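Local coordinates for putative uncharacterized protein (Staphylococcus aureus subsp. aureus Mu50, PDB 3FYM), which is functionally uncharacterised but, as the helix-turn-helix N-terminal domain of a putative membrane protein, probably binds DNA, at residues 48-53 and 75-80; 2-7 and 39-44; 6-11 and 56-61. All blocks are in the same frame, centred on the assembly; numbering follows the deposited sequence. Where two conformers were deposited one is given.

In the fold
From the N terminus, helix 4-14 supplies one side of two contacts. Contact 2 closes first: after helices 19-26 and 30-37, residues 39-44 return to the first turn at 2-7. Contact 3 starts from the same stretch but closes later, laying the end of helix 50-60 beside residues 6-11. Contact 1 opens only after contact 2 has closed, so those two are in series, while it crosses contact 3: the start of helix 50-60 is met by residues 75-80, which follow helix 65-71. Contacts 1 and 2 touch through E75, whose OE1 reaches both V4 N and N39 ND2. Together the three tie helix 4-14, the loop after helix 30-37, helix 50-60 and the segment after helix 65-71.

Contact 1: residues 48-53 and 75-80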
loop_
_atom_site.group_PDB
_atom_site.type_symbol
_atom_site.label_atom_id
_atom_site.label_comp_id
_atom_site.label_asym_id
_atom_site.label_seq_id
_atom_site.Cartn_x
_atom_site.Cartn_y
_atom_site.Cartn_z
ATOM N N ASN A 48 6.870 -0.681 -10.140
ATOM C CA ASN A 48 6.363 0.623 -10.503
ATOM C C ASN A 48 4.968 0.911 -9.983
ATOM O O ASN A 48 4.584 2.082 -9.882
ATOM C CB ASN A 48 6.326 0.809 -12.025
ATOM C CG ASN A 48 7.719 0.975 -12.591
ATOM O OD1 ASN A 48 8.619 1.430 -11.898
ATOM N ND2 ASN A 48 7.792 0.694 -13.856
ATOM N N TYR A 49 4.222 -0.148 -9.691
ATOM C CA TYR A 49 2.850 -0.037 -9.154
ATOM C C TYR A 49 2.805 0.208 -7.659
ATOM O O TYR A 49 1.727 0.303 -7.111
ATOM C CB TYR A 49 2.033 -1.287 -9.524
ATOM C CG TYR A 49 1.849 -1.563 -10.975
ATOM C CD1 TYR A 49 1.425 -2.850 -11.363
ATOM C CD2 TYR A 49 2.087 -0.640 -11.956
ATOM C CE1 TYR A 49 1.240 -3.162 -12.676
ATOM C CE2 TYR A 49 1.888 -0.976 -13.304
ATOM C CZ TYR A 49 1.461 -2.228 -13.655
ATOM O OH TYR A 49 1.286 -2.594 -14.982
ATOM N N SER A 50 3.975 0.271 -7.007
ATOM C CA SER A 50 3.980 0.426 -5.541
ATOM C C SER A 50 3.123 1.582 -5.079
ATOM O O SER A 50 2.279 1.428 -4.166
ATOM C CB SER A 50 5.409 0.598 -5.036
ATOM O OG SER A 50 6.235 -0.504 -5.209
ATOM N N GLU A 51 3.348 2.760 -5.639
ATOM C CA GLU A 51 2.556 3.920 -5.223
ATOM C C GLU A 51 1.093 3.728 -5.499
ATOM O O GLU A 51 0.250 4.049 -4.649
ATOM C CB GLU A 51 3.082 5.195 -5.912
ATOM C CG GLU A 51 2.287 6.394 -5.470
ATOM C CD GLU A 51 2.802 7.718 -5.965
ATOM O OE1 GLU A 51 3.880 7.838 -6.500
ATOM O OE2 GLU A 51 2.138 8.699 -5.751
ATOM N N GLY A 52 0.742 3.226 -6.705
ATOM C CA GLY A 52 -0.655 3.038 -7.000
ATOM C C GLY A 52 -1.335 2.042 -6.065
ATOM O O GLY A 52 -2.517 2.247 -5.719
ATOM N N PHE A 53 -0.647 1.004 -5.673
ATOM C CA PHE A 53 -1.205 0.059 -4.692
ATOM C C PHE A 53 -1.412 0.740 -3.343
ATOM O O PHE A 53 -2.454 0.557 -2.690
ATOM C CB PHE A 53 -0.338 -1.158 -4.528
ATOM C CG PHE A 53 -0.264 -2.103 -5.672
ATOM C CD1 PHE A 53 0.775 -2.995 -5.787
ATOM C CD2 PHE A 53 -1.227 -2.167 -6.634
ATOM C CE1 PHE A 53 0.816 -3.973 -6.753
ATOM C CE2 PHE A 53 -1.182 -3.160 -7.620
ATOM C CZ PHE A 53 -0.152 -4.041 -7.683
ATOM N N GLU A 75 10.863 5.540 1.370
ATOM C CA GLU A 75 10.620 4.130 1.442
ATOM C C GLU A 75 10.027 3.566 0.132
ATOM O O GLU A 75 10.144 2.378 -0.141
ATOM C CB GLU A 75 9.599 3.788 2.533
ATOM C CG GLU A 75 9.954 4.307 3.911
ATOM C CD GLU A 75 8.764 4.215 4.854
ATOM O OE1 GLU A 75 7.920 3.300 4.708
ATOM O OE2 GLU A 75 8.644 5.076 5.752
ATOM N N ILE A 76 9.296 4.416 -0.580
ATOM C CA ILE A 76 8.402 3.976 -1.621
ATOM C C ILE A 76 9.070 4.105 -2.959
ATOM O O ILE A 76 9.494 5.212 -3.335
ATOM C CB ILE A 76 7.104 4.796 -1.606
ATOM C CG1 ILE A 76 6.365 4.634 -0.274
ATOM C CG2 ILE A 76 6.211 4.415 -2.794
ATOM C CD1 ILE A 76 5.279 5.658 -0.061
ATOM N N PRO A 77 9.173 3.041 -3.748
ATOM C CA PRO A 77 9.733 3.178 -5.109
ATOM C C PRO A 77 8.771 3.992 -5.958
ATOM O O PRO A 77 7.656 3.545 -6.182
ATOM C CB PRO A 77 9.890 1.744 -5.604
ATOM C CG PRO A 77 9.402 0.861 -4.563
ATOM C CD PRO A 77 8.797 1.658 -3.457
ATOM N N SER A 78 9.209 5.135 -6.440
ATOM C CA SER A 78 8.417 5.883 -7.396
ATOM C C SER A 78 8.395 5.156 -8.741
ATOM O O SER A 78 9.241 4.367 -9.089
ATOM C CB SER A 78 8.916 7.331 -7.546
ATOM O OG SER A 78 10.276 7.322 -8.030
ATOM N N ASN A 79 7.406 5.501 -9.533
ATOM C CA ASN A 79 7.151 4.933 -10.861
ATOM C C ASN A 79 8.272 5.347 -11.794
ATOM O O ASN A 79 8.429 6.516 -12.125
ATOM C CB ASN A 79 5.815 5.481 -11.329
ATOM C CG ASN A 79 5.437 5.000 -12.700
ATOM O OD1 ASN A 79 5.979 4.019 -13.221
ATOM N ND2 ASN A 79 4.429 5.699 -13.292
ATOM N N GLN A 80 9.064 4.374 -12.240
ATOM C CA GLN A 80 10.247 4.593 -13.086
ATOM C C GLN A 80 9.898 4.582 -14.546
ATOM O O GLN A 80 10.545 3.928 -15.386
ATOM C CB GLN A 80 11.333 3.574 -12.703
ATOM C CG GLN A 80 11.938 3.821 -11.357
ATOM C CD GLN A 80 13.066 4.833 -11.391
ATOM O OE1 GLN A 80 13.578 5.219 -12.435
ATOM N NE2 GLN A 80 13.393 5.186 -10.162
HETATM O O HOH W 1 5.319 3.491 -7.534
HETATM O O HOH W 2 5.438 7.288 -8.345
#
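N48, just ahead of helix 50-60, with S50 and E51 of its first turn, meets I76 to Q80 of the extended segment after helix 65-71 in a largely polar, water-bridged contact that is only partly buried. The two segments lie closest at N48 and N79, whose CA atoms are 4.4 Å apart. One direct hydrogen bond crosses: Q80 N donates to N48 OD1 at 3.0 Å, almost straight at 166°. The donor stands well above the plane of the N48 amide, 65° out of it. N48 was modelled in two conformers, and the bond is described for one of them, with CG beside the backbone N and anti to the carbonyl carbon (chi1 -72°). N79 touches the same residue, its OD1 lying 3.4 Å from N48 CB, and the two side chains cross at about a right angle.

Water does most of the remaining polar work. One molecule donates to N48 O and to P77 O, the latter at 2.7 Å, and accepts from E51 N; its three bonds thus engage a first-turn N-H of the helix and carbonyls of both segments. A second water accepts from N79 N and connects it to E51 OE1, while the other carboxylate oxygen, OE2, forms a salt bridge with R55.

Packing is modest: the ring carbon P77 CG lies 3.5 Å from S50 OG, a hydroxyl that is itself hydrogen-bonded to K47 O. I76 CG2 gives the carbon-carbon touch, 4.5 Å from E51 CB, and both side chains also touch I69 of helix 65-71. An extended segment thus packs, partly through water, on the first turn of helix 50-60 in a five-helix protein of the helix-turn-helix family.

Contact 2: residues 2-7 and 39-44; sequences KTVGEA and NEFDQL
The capped first turn of helix 4-14 is met at T3 and G5 by N39, the C-prime residue of the Schellman motif that ends helix 30-37. The positive phi of N39 (58°) belongs to that helix ending; its CB is directed toward residues 2-7, and OD1 accepts a hydrogen bond from G5 N, 3.0 Å from N39 OD1. The donor lies in the plane of the amide carbonyl, but the N-H is somewhat bent, at 143°. G5 has no side chain, and OD1 approaches its CA to 3.5 Å. The same oxygen takes a second bond, from a water that also accepts from T3 OG1 at 2.8 Å, so two donors grip OD1. The amide nitrogen, ND2, is held by E75 OE1, which also accepts from V4 N; this fixes which end of the amide faces G5.

T3 and E6 form a capping box. T3 N donates to E6 OE1 at 3.0 Å, close to straight (168°), meeting the carboxylate from above its plane. The return bond from E6 N to T3 OG1 is weak, at 3.3 Å. The N-H groups of V4, G5 and E6 thus all find side-chain acceptors, and the carboxylates of E6 and E75 would be expected to interact favourably with the positive end of the helix.

Alongside these bonds, V4 CG1 comes to the edge of the F41 ring, near its plane, 3.9 Å from F41 CZ. F41 also touches S50 and I54 of helix 50-60. What results is characteristic of a helix N terminus closed by a capping box and by side-chain acceptors from sequence-distant segments, here where one helix starts beside the Schellman ending of another.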
loop_
_atom_site.group_PDB
_atom_site.type_symbol
_atom_site.label_atom_id
_atom_site.label_comp_id
_atom_site.label_asym_id
_atom_site.label_seq_id
_atom_site.Cartn_x
_atom_site.Cartn_y
_atom_site.Cartn_z
ATOM N N LYS A 2 7.033 4.894 12.043
ATOM C CA LYS A 2 6.451 3.703 11.412
ATOM C C LYS A 2 6.789 3.741 9.913
ATOM O O LYS A 2 6.982 4.790 9.339
ATOM C CB LYS A 2 4.939 3.589 11.554
ATOM C CG LYS A 2 4.142 4.724 11.012
ATOM C CD LYS A 2 2.825 5.088 11.699
ATOM C CE LYS A 2 2.477 6.497 11.177
ATOM N NZ LYS A 2 1.389 7.202 11.900
ATOM N N THR A 3 6.829 2.567 9.302
ATOM C CA THR A 3 6.897 2.506 7.843
ATOM C C THR A 3 5.517 2.719 7.272
ATOM O O THR A 3 4.496 2.666 7.935
ATOM C CB THR A 3 7.410 1.129 7.421
ATOM O OG1 THR A 3 6.567 0.183 7.944
ATOM C CG2 THR A 3 8.778 0.790 7.922
ATOM N N VAL A 4 5.475 2.951 5.943
ATOM C CA VAL A 4 4.174 3.122 5.275
ATOM C C VAL A 4 3.352 1.860 5.422
ATOM O O VAL A 4 2.161 1.920 5.632
ATOM C CB VAL A 4 4.359 3.552 3.816
ATOM C CG1 VAL A 4 4.990 2.449 2.925
ATOM C CG2 VAL A 4 3.019 3.970 3.251
ATOM N N GLY A 5 3.983 0.688 5.319
ATOM C CA GLY A 5 3.216 -0.553 5.411
ATOM C C GLY A 5 2.644 -0.741 6.791
ATOM O O GLY A 5 1.511 -1.221 6.984
ATOM N N GLU A 6 3.313 -0.373 7.840
ATOM C CA GLU A 6 2.856 -0.411 9.205
ATOM C C GLU A 6 1.754 0.592 9.416
ATOM O O GLU A 6 0.782 0.301 10.143
ATOM C CB GLU A 6 3.998 -0.124 10.192
ATOM C CG GLU A 6 5.024 -1.223 10.270
ATOM C CD GLU A 6 6.337 -0.859 10.933
ATOM O OE1 GLU A 6 6.662 0.304 11.208
ATOM O OE2 GLU A 6 7.078 -1.818 11.170
ATOM N N ALA A 7 1.863 1.774 8.811
ATOM C CA ALA A 7 0.774 2.758 8.924
ATOM C C ALA A 7 -0.503 2.188 8.338
ATOM O O ALA A 7 -1.596 2.301 8.897
ATOM C CB ALA A 7 1.154 4.065 8.267
ATOM N N ASN A 39 6.476 -3.618 3.537
ATOM C CA ASN A 39 7.459 -2.818 2.772
ATOM C C ASN A 39 8.297 -3.697 1.838
ATOM O O ASN A 39 9.425 -3.354 1.484
ATOM C CB ASN A 39 8.326 -1.922 3.647
ATOM C CG ASN A 39 7.675 -0.580 4.005
ATOM O OD1 ASN A 39 6.543 -0.545 4.448
ATOM N ND2 ASN A 39 8.414 0.502 3.869
ATOM N N GLU A 40 7.727 -4.802 1.373
ATOM C CA GLU A 40 8.397 -5.738 0.479
ATOM C C GLU A 40 8.163 -5.367 -0.968
ATOM O O GLU A 40 7.660 -6.151 -1.797
ATOM C CB GLU A 40 7.921 -7.166 0.764
ATOM C CG GLU A 40 8.355 -7.680 2.133
ATOM C CD GLU A 40 7.640 -8.922 2.610
ATOM O OE1 GLU A 40 6.575 -9.289 2.085
ATOM O OE2 GLU A 40 8.155 -9.533 3.590
ATOM N N PHE A 41 8.509 -4.132 -1.337
ATOM C CA PHE A 41 8.162 -3.643 -2.675
ATOM C C PHE A 41 8.892 -4.382 -3.784
ATOM O O PHE A 41 8.367 -4.502 -4.902
ATOM C CB PHE A 41 8.446 -2.135 -2.775
ATOM C CG PHE A 41 7.711 -1.331 -1.732
ATOM C CD1 PHE A 41 8.398 -0.717 -0.717
ATOM C CD2 PHE A 41 6.356 -1.225 -1.781
ATOM C CE1 PHE A 41 7.756 -0.011 0.274
ATOM C CE2 PHE A 41 5.691 -0.505 -0.810
ATOM C CZ PHE A 41 6.392 0.081 0.219
ATOM N N ASP A 42 10.091 -4.899 -3.482
ATOM C CA ASP A 42 10.809 -5.666 -4.503
ATOM C C ASP A 42 10.168 -7.036 -4.764
ATOM O O ASP A 42 10.590 -7.711 -5.704
ATOM C CB ASP A 42 12.273 -5.856 -4.135
ATOM C CG ASP A 42 12.535 -6.426 -2.809
ATOM O OD1 ASP A 42 11.634 -6.819 -2.076
ATOM O OD2 ASP A 42 13.706 -6.426 -2.380
ATOM N N GLN A 43 9.181 -7.421 -3.983
ATOM C CA GLN A 43 8.458 -8.665 -4.220
ATOM C C GLN A 43 7.185 -8.416 -5.044
ATOM O O GLN A 43 6.465 -9.378 -5.355
ATOM C CB GLN A 43 8.173 -9.350 -2.896
ATOM C CG GLN A 43 9.449 -9.636 -2.131
ATOM C CD GLN A 43 9.255 -10.517 -0.925
ATOM O OE1 GLN A 43 9.938 -10.297 0.095
ATOM N NE2 GLN A 43 8.479 -11.555 -1.023
ATOM N N LEU A 44 6.899 -7.182 -5.432
ATOM C CA LEU A 44 5.816 -6.926 -6.356
ATOM C C LEU A 44 6.281 -7.269 -7.771
ATOM O O LEU A 44 7.375 -6.861 -8.162
ATOM C CB LEU A 44 5.405 -5.476 -6.286
ATOM C CG LEU A 44 4.914 -4.987 -4.907
ATOM C CD1 LEU A 44 4.688 -3.491 -4.966
ATOM C CD2 LEU A 44 3.705 -5.761 -4.409
HETATM O O HOH W 3 6.449 -2.339 6.718
#

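Contact 3: residues 6-11 and 56-61; sequences EALKGR and KYASVV
V61 O, just past the end of helix 50-60, is gripped by two nitrogens of R11: NE donates at 2.8 Å with an N-H angle of 151°, and NH2 adds a weak bond at 3.4 Å. The NE donor lies in the carbonyl plane, and the oxygen sits at the edge of the guanidinium, slightly tilted from its plane. R11 leaves its helix with CG anti to the backbone N, then bends at chi2 (62°), which turns CD aside. The side chains of R11 and V61 slide past each other in opposite directions, with R11 CG 3.7 Å from V61 CG2.

One turn back, L8 lies over a face of the Y57 ring. Its CB is 3.8 Å from the ring centroid, making a CH-pi contact, and the nearest ring atom is CZ, so the approach is displaced toward the hydroxyl end. L8 CD2 extends to A58, 4.0 Å from its CA. Y57 OH lies near L8 O and is hydrogen-bonded to E37 OE2 of helix 30-37.

The axes of 6-11 and 56-60 pass 10.4 Å apart and run in the same general direction, 32° from parallel. Helix 30-37 adds I36 against L8 and L33 against Y57, L22 of helix 19-26 also touches the tyrosine, and I63 packs on both R11 and A58, so the interface, rather than the whole of either helix, is buried among them.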
loop_
_atom_site.group_PDB
_atom_site.type_symbol
_atom_site.label_atom_id
_atom_site.label_comp_id
_atom_site.label_asym_id
_atom_site.label_seq_id
_atom_site.Cartn_x
_atom_site.Cartn_y
_atom_site.Cartn_z
ATOM N N GLU A 6 3.313 -0.373 7.840
ATOM C CA GLU A 6 2.856 -0.411 9.205
ATOM C C GLU A 6 1.754 0.592 9.416
ATOM O O GLU A 6 0.782 0.301 10.143
ATOM C CB GLU A 6 3.998 -0.124 10.192
ATOM C CG GLU A 6 5.024 -1.223 10.270
ATOM C CD GLU A 6 6.337 -0.859 10.933
ATOM O OE1 GLU A 6 6.662 0.304 11.208
ATOM O OE2 GLU A 6 7.078 -1.818 11.170
ATOM N N ALA A 7 1.863 1.774 8.811
ATOM C CA ALA A 7 0.774 2.758 8.924
ATOM C C ALA A 7 -0.503 2.188 8.338
ATOM O O ALA A 7 -1.596 2.301 8.897
ATOM C CB ALA A 7 1.154 4.065 8.267
ATOM N N LEU A 8 -0.406 1.610 7.129
ATOM C CA LEU A 8 -1.563 1.041 6.456
ATOM C C LEU A 8 -2.161 -0.125 7.235
ATOM O O LEU A 8 -3.357 -0.183 7.486
ATOM C CB LEU A 8 -1.182 0.605 5.017
ATOM C CG LEU A 8 -0.880 1.756 4.061
ATOM C CD1 LEU A 8 -0.228 1.189 2.820
ATOM C CD2 LEU A 8 -2.147 2.543 3.714
ATOM N N LYS A 9 -1.303 -1.056 7.613
ATOM C CA LYS A 9 -1.753 -2.256 8.367
ATOM C C LYS A 9 -2.396 -1.851 9.674
ATOM O O LYS A 9 -3.399 -2.430 10.077
ATOM C CB LYS A 9 -0.594 -3.205 8.579
ATOM C CG LYS A 9 -0.967 -4.527 9.253
ATOM C CD LYS A 9 0.198 -5.458 9.400
ATOM C CE LYS A 9 -0.185 -6.812 9.953
ATOM N NZ LYS A 9 0.994 -7.705 9.953
ATOM N N GLY A 10 -1.799 -0.908 10.389
ATOM C CA GLY A 10 -2.328 -0.463 11.638
ATOM C C GLY A 10 -3.748 0.028 11.469
ATOM O O GLY A 10 -4.673 -0.259 12.257
ATOM N N ARG A 11 -3.992 0.864 10.450
ATOM C CA ARG A 11 -5.298 1.356 10.161
ATOM C C ARG A 11 -6.276 0.238 9.806
ATOM O O ARG A 11 -7.408 0.221 10.300
ATOM C CB ARG A 11 -5.248 2.382 9.038
ATOM C CG ARG A 11 -6.593 2.916 8.590
ATOM C CD ARG A 11 -7.348 3.654 9.664
ATOM N NE ARG A 11 -8.618 4.147 9.071
ATOM C CZ ARG A 11 -9.570 4.821 9.704
ATOM N NH1 ARG A 11 -9.402 5.083 11.001
ATOM N NH2 ARG A 11 -10.669 5.188 9.060
ATOM N N LYS A 56 -4.476 3.017 -3.523
ATOM C CA LYS A 56 -5.769 2.360 -3.479
ATOM C C LYS A 56 -6.063 1.846 -2.078
ATOM O O LYS A 56 -7.185 1.962 -1.584
ATOM C CB LYS A 56 -5.789 1.242 -4.520
ATOM C CG LYS A 56 -7.151 0.592 -4.618
ATOM C CD LYS A 56 -8.259 1.554 -4.993
ATOM C CE LYS A 56 -9.599 0.869 -5.177
ATOM N NZ LYS A 56 -10.567 1.825 -5.794
ATOM N N TYR A 57 -5.064 1.235 -1.428
ATOM C CA TYR A 57 -5.202 0.796 -0.042
ATOM C C TYR A 57 -5.637 1.968 0.820
ATOM O O TYR A 57 -6.642 1.914 1.550
ATOM C CB TYR A 57 -3.915 0.107 0.360
ATOM C CG TYR A 57 -3.824 -0.608 1.663
ATOM C CD1 TYR A 57 -4.561 -0.298 2.807
ATOM C CD2 TYR A 57 -2.908 -1.642 1.805
ATOM C CE1 TYR A 57 -4.436 -0.947 3.974
ATOM C CE2 TYR A 57 -2.748 -2.332 3.004
ATOM C CZ TYR A 57 -3.497 -1.988 4.094
ATOM O OH TYR A 57 -3.423 -2.610 5.286
ATOM N N ALA A 58 -4.834 3.038 0.789
ATOM C CA ALA A 58 -5.098 4.222 1.614
ATOM C C ALA A 58 -6.510 4.715 1.413
ATOM O O ALA A 58 -7.237 5.042 2.347
ATOM C CB ALA A 58 -4.069 5.301 1.327
ATOM N N SER A 59 -6.937 4.833 0.150
ATOM C CA SER A 59 -8.266 5.385 -0.103
ATOM C C SER A 59 -9.336 4.507 0.494
ATOM O O SER A 59 -10.295 5.010 1.106
ATOM C CB SER A 59 -8.443 5.598 -1.614
ATOM O OG SER A 59 -8.660 4.375 -2.273
ATOM N N VAL A 60 -9.229 3.168 0.414
ATOM C CA VAL A 60 -10.218 2.292 1.002
ATOM C C VAL A 60 -10.309 2.435 2.514
ATOM O O VAL A 60 -11.414 2.314 3.088
ATOM C CB VAL A 60 -9.922 0.813 0.597
ATOM C CG1 VAL A 60 -10.707 -0.158 1.460
ATOM C CG2 VAL A 60 -10.260 0.652 -0.869
ATOM N N VAL A 61 -9.207 2.685 3.179
ATOM C CA VAL A 61 -9.165 2.775 4.606
ATOM C C VAL A 61 -9.180 4.234 5.118
ATOM O O VAL A 61 -8.911 4.506 6.284
ATOM C CB VAL A 61 -8.016 1.984 5.241
ATOM C CG1 VAL A 61 -8.171 0.515 4.877
ATOM C CG2 VAL A 61 -6.642 2.503 4.864
#